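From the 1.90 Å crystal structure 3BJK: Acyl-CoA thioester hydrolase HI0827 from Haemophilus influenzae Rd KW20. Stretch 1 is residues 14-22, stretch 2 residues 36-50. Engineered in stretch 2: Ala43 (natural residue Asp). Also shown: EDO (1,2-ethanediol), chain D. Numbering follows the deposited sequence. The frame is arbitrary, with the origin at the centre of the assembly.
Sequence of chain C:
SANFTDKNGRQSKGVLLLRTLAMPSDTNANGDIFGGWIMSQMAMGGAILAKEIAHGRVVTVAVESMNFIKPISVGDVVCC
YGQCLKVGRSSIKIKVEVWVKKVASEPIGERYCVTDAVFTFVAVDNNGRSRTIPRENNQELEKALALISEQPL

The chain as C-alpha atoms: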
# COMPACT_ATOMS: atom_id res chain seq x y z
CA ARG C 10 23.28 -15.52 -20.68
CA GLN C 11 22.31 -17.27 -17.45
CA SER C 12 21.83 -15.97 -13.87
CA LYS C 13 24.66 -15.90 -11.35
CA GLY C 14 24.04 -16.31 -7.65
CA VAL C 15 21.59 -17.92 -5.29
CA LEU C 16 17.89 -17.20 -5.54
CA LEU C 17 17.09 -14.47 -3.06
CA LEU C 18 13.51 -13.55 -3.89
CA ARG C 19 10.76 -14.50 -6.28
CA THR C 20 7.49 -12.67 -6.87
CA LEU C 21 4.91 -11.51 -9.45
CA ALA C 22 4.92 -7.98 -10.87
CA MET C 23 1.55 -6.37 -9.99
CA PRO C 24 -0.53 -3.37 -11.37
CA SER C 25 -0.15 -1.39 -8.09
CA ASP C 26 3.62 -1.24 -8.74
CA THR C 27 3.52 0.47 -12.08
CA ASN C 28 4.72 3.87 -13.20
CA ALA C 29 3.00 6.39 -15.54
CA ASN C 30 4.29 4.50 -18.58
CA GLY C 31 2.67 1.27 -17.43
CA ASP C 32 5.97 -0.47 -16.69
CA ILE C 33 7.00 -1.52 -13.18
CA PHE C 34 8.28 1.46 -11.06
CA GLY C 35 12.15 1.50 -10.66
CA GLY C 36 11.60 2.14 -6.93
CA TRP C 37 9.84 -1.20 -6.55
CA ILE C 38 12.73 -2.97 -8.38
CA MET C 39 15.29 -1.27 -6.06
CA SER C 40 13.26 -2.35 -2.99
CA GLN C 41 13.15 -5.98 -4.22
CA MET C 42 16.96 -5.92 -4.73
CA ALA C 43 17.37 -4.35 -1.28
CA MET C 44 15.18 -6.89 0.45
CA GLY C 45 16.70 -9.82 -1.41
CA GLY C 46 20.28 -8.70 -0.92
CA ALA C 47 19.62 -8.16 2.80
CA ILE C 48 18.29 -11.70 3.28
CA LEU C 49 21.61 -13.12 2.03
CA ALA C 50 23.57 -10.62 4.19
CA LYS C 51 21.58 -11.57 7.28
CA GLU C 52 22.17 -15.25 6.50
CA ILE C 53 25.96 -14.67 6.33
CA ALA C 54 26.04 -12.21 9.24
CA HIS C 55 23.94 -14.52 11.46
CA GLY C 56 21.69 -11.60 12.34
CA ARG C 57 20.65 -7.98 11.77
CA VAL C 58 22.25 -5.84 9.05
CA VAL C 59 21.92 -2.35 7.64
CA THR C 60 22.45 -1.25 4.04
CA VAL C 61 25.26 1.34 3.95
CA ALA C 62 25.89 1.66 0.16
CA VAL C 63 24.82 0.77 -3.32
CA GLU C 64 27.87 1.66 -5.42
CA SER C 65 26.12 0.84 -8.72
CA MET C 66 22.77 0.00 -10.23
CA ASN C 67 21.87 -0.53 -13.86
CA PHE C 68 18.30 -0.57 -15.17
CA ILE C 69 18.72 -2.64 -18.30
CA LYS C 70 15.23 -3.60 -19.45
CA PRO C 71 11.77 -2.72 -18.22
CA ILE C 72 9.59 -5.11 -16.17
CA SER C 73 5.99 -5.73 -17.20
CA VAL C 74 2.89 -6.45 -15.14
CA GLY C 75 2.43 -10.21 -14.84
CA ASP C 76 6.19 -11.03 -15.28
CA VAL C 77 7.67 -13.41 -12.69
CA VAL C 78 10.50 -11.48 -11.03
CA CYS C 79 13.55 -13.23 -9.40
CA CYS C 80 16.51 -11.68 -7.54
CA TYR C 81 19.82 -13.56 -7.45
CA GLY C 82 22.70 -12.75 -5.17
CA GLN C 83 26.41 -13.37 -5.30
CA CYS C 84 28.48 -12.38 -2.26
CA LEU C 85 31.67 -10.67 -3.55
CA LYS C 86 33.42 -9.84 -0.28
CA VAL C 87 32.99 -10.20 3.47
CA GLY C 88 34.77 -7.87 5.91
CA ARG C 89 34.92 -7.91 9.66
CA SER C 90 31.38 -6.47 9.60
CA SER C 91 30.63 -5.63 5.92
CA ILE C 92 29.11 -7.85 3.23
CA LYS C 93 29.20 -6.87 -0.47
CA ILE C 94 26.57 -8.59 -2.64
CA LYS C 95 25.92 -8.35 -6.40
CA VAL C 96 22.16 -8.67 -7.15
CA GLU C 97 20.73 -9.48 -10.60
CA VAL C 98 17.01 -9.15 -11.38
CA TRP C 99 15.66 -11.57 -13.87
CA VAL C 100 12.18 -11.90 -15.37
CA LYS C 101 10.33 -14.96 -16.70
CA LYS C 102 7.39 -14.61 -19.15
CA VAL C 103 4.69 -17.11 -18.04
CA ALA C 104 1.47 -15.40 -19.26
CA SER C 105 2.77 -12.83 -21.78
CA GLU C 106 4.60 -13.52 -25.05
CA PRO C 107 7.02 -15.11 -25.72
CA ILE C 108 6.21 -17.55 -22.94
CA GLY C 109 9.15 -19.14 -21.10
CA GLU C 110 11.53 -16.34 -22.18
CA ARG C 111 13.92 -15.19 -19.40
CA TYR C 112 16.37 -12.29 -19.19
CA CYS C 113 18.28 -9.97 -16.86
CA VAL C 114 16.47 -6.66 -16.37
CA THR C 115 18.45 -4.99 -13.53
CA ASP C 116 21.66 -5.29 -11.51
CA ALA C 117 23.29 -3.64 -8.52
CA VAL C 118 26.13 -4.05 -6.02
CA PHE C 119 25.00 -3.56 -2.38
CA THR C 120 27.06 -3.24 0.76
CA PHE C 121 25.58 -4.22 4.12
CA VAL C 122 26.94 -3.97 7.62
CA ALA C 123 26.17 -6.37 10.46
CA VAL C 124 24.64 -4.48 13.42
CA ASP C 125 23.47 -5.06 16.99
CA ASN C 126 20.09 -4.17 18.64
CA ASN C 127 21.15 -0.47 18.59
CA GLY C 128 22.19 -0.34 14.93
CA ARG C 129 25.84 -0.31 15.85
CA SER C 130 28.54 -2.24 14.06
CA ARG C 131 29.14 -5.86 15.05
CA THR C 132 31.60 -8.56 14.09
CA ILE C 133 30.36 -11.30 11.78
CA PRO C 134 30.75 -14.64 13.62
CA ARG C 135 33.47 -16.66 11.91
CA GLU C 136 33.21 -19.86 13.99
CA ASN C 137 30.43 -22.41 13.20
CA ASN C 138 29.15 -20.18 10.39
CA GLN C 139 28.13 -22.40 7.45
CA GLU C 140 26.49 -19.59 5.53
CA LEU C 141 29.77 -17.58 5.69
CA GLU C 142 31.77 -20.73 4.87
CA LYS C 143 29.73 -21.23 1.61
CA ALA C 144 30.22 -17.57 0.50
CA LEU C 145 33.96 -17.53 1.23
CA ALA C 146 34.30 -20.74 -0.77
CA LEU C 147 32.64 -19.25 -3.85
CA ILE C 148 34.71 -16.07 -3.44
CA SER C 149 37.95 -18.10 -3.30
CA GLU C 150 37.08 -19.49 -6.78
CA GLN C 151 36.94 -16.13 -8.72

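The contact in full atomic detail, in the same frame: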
# COMPACT_ATOMS: atom_id res chain seq x y z
N GLY C 14 24.38 -16.52 -9.03
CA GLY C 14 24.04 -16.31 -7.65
C GLY C 14 23.01 -17.30 -7.13
O GLY C 14 22.55 -18.18 -7.85
N VAL C 15 22.64 -17.13 -5.88
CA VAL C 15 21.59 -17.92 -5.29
C VAL C 15 20.28 -17.15 -5.41
O VAL C 15 20.28 -15.94 -5.49
CB VAL C 15 21.92 -18.32 -3.84
CG1 VAL C 15 23.17 -19.13 -3.83
CG2 VAL C 15 22.09 -17.13 -2.94
N LEU C 16 19.17 -17.86 -5.40
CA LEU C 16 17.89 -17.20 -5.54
C LEU C 16 17.59 -16.56 -4.19
O LEU C 16 17.58 -17.22 -3.17
CB LEU C 16 16.79 -18.14 -5.96
CG LEU C 16 15.38 -17.52 -6.09
CD1 LEU C 16 15.28 -16.67 -7.32
CD2 LEU C 16 14.42 -18.63 -6.20
N LEU C 17 17.40 -15.26 -4.23
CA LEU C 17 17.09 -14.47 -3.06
C LEU C 17 15.58 -14.30 -2.84
O LEU C 17 15.06 -14.46 -1.72
CB LEU C 17 17.70 -13.11 -3.19
CG LEU C 17 19.20 -13.06 -3.52
CD1 LEU C 17 19.59 -11.67 -3.87
CD2 LEU C 17 20.01 -13.62 -2.35
N LEU C 18 14.89 -13.94 -3.94
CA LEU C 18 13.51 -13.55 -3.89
C LEU C 18 12.87 -13.90 -5.19
O LEU C 18 13.52 -13.87 -6.22
CB LEU C 18 13.33 -12.05 -3.78
CG LEU C 18 13.65 -11.24 -2.53
CD1 LEU C 18 13.24 -9.79 -2.84
CD2 LEU C 18 12.93 -11.76 -1.34
N ARG C 19 11.57 -14.19 -5.11
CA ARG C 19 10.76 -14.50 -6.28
C ARG C 19 9.32 -14.02 -6.04
O ARG C 19 8.69 -14.40 -5.04
CB ARG C 19 10.73 -15.99 -6.58
CG ARG C 19 10.16 -16.32 -7.96
CD ARG C 19 10.54 -17.74 -8.34
NE ARG C 19 10.26 -18.15 -9.72
CZ ARG C 19 9.27 -18.93 -10.14
NH1 ARG C 19 8.32 -19.37 -9.34
NH2 ARG C 19 9.21 -19.25 -11.43
N THR C 20 8.80 -13.28 -7.00
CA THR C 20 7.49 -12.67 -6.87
C THR C 20 6.83 -12.38 -8.24
O THR C 20 7.42 -12.61 -9.27
CB THR C 20 7.49 -11.45 -5.92
OG1 THR C 20 6.15 -11.19 -5.53
CG2 THR C 20 8.05 -10.20 -6.52
N LEU C 21 5.60 -11.89 -8.23
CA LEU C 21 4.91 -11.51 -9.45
C LEU C 21 4.81 -9.98 -9.50
O LEU C 21 4.43 -9.34 -8.52
CB LEU C 21 3.51 -12.12 -9.47
CG LEU C 21 2.87 -12.04 -10.87
CD1 LEU C 21 3.41 -13.13 -11.75
CD2 LEU C 21 1.37 -12.12 -10.80
N ALA C 22 5.10 -9.41 -10.67
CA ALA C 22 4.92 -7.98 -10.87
C ALA C 22 3.41 -7.65 -10.99
O ALA C 22 2.67 -8.25 -11.80
CB ALA C 22 5.70 -7.50 -12.05
N GLY C 36 11.61 2.19 -8.40
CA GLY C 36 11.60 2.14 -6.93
C GLY C 36 11.22 0.79 -6.36
O GLY C 36 11.79 0.35 -5.37
N TRP C 37 10.26 0.12 -6.99
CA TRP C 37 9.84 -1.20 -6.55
C TRP C 37 10.98 -2.18 -6.82
O TRP C 37 11.24 -3.03 -5.99
CB TRP C 37 8.54 -1.63 -7.25
CG TRP C 37 8.06 -3.03 -6.87
CD1 TRP C 37 7.28 -3.36 -5.82
CD2 TRP C 37 8.39 -4.28 -7.55
NE1 TRP C 37 7.07 -4.73 -5.80
CE2 TRP C 37 7.71 -5.31 -6.87
CE3 TRP C 37 9.17 -4.61 -8.68
CZ2 TRP C 37 7.80 -6.66 -7.25
CZ3 TRP C 37 9.22 -5.93 -9.09
CH2 TRP C 37 8.53 -6.96 -8.37
N ILE C 38 11.61 -2.07 -7.99
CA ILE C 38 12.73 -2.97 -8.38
C ILE C 38 13.88 -2.82 -7.36
O ILE C 38 14.38 -3.79 -6.83
CB ILE C 38 13.26 -2.72 -9.85
CG1 ILE C 38 12.12 -2.83 -10.87
CG2 ILE C 38 14.42 -3.67 -10.18
CD1 ILE C 38 12.46 -2.45 -12.32
N MET C 39 14.26 -1.57 -7.08
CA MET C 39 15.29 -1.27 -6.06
C MET C 39 15.00 -1.88 -4.69
O MET C 39 15.93 -2.43 -4.04
CB MET C 39 15.46 0.24 -5.94
CG MET C 39 16.01 0.88 -7.21
SD MET C 39 16.53 2.61 -7.02
CE MET C 39 15.07 3.46 -7.08
N SER C 40 13.73 -1.77 -4.25
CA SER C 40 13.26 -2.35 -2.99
C SER C 40 13.39 -3.85 -2.97
O SER C 40 13.84 -4.41 -1.96
CB SER C 40 11.80 -1.98 -2.72
OG SER C 40 11.67 -0.61 -2.53
N GLN C 41 13.00 -4.50 -4.09
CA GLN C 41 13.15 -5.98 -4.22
C GLN C 41 14.63 -6.37 -4.10
O GLN C 41 14.99 -7.26 -3.36
CB GLN C 41 12.59 -6.47 -5.58
CG GLN C 41 11.12 -6.45 -5.67
CD GLN C 41 10.44 -7.46 -4.74
OE1 GLN C 41 9.77 -7.04 -3.85
NE2 GLN C 41 10.67 -8.78 -4.91
N MET C 42 15.50 -5.67 -4.82
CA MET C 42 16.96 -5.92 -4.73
C MET C 42 17.46 -5.72 -3.33
O MET C 42 18.20 -6.55 -2.84
CB MET C 42 17.74 -5.04 -5.69
CG MET C 42 17.44 -5.34 -7.19
SD MET C 42 18.59 -4.56 -8.34
CE MET C 42 18.05 -2.88 -8.25
N ALA C 43 17.00 -4.65 -2.66
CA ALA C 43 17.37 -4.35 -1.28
C ALA C 43 16.97 -5.43 -0.28
O ALA C 43 17.79 -5.84 0.63
CB ALA C 43 16.75 -3.05 -0.87
N MET C 44 15.72 -5.87 -0.40
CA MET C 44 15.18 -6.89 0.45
C MET C 44 15.88 -8.23 0.24
O MET C 44 16.29 -8.89 1.21
CB MET C 44 13.68 -7.00 0.20
CG MET C 44 12.98 -8.16 0.79
SD MET C 44 11.18 -7.95 0.73
CE MET C 44 10.94 -6.25 0.99
N GLY C 45 16.02 -8.59 -1.05
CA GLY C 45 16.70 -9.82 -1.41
C GLY C 45 18.13 -9.86 -0.96
O GLY C 45 18.57 -10.77 -0.27
N GLY C 46 18.88 -8.84 -1.35
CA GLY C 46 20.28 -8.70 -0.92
C GLY C 46 20.48 -8.80 0.58
O GLY C 46 21.38 -9.52 1.04
N ALA C 47 19.59 -8.16 1.32
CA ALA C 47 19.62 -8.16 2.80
C ALA C 47 19.39 -9.52 3.42
O ALA C 47 20.02 -9.83 4.48
CB ALA C 47 18.60 -7.20 3.34
N ILE C 48 18.54 -10.32 2.81
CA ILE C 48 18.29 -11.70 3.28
C ILE C 48 19.62 -12.47 3.30
O ILE C 48 19.96 -13.10 4.27
CB ILE C 48 17.23 -12.46 2.42
CG1 ILE C 48 15.80 -11.90 2.66
CG2 ILE C 48 17.21 -13.95 2.75
CD1 ILE C 48 14.69 -12.47 1.71
N LEU C 49 20.34 -12.42 2.18
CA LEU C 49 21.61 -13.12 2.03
C LEU C 49 22.68 -12.55 3.02
O LEU C 49 23.39 -13.31 3.69
CB LEU C 49 22.08 -13.01 0.60
CG LEU C 49 23.01 -14.15 0.06
CD1 LEU C 49 24.03 -13.62 -0.87
CD2 LEU C 49 23.63 -15.10 1.09
N ALA C 50 22.73 -11.23 3.15
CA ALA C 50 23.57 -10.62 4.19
C ALA C 50 23.19 -11.09 5.58
O ALA C 50 24.09 -11.42 6.35
CB ALA C 50 23.53 -9.12 4.13
C1 EDO D . 7.95 -22.86 -9.81
O1 EDO D . 7.10 -21.83 -10.34
C2 EDO D . 9.33 -22.93 -10.50
O2 EDO D . 9.25 -22.84 -11.94

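Leu17 and Leu18 form the apolar centre where strand 15-21 packs on helix 36-50, the two running at 140° with axes 7.1 Å apart at their closest. Gly45 makes this approach possible: Gly45 CA lies 4.9 Å from Leu17 CA, and a CB on Gly45 would point toward the strand and come within about 3.3 Å of Leu17 CB and Leu18 CG. With no side chain in the way, Leu17 CD1 reaches the helix backbone, 3.7 Å from Gly45 C, while Leu17 CD2 packs 3.7 Å from Leu49 CB. Leu18 is the residue most covered by the helix: Leu18 CD1 lies 4.0 Å from Met44 CG and Leu18 CD2 3.6 Å from Ile48 CD1. Leucine suits this place because it is wholly apolar and branched: both methyls lie near Met44, and CD2 also reaches Ile48. Leu18 CD1 also comes within 3.1 Å of Gln41 O, a carbonyl already accepting the helical hydrogen bond from Gly45 N.

Farther out, threonine offers a methyl to Trp37: Thr20 CG2 meets the ring edge, 3.6 Å from Trp37 CZ2, and lies 3.4 Å from Gln41 NE2. The CB of Gln41 points sideways, but its long side chain brings the amide nearer the strand. No hydrogen bond crosses the contact. Arg19, its CB directed away from the helix, donates from Arg19 NH1 to ethanediol O1 at 2.9 Å.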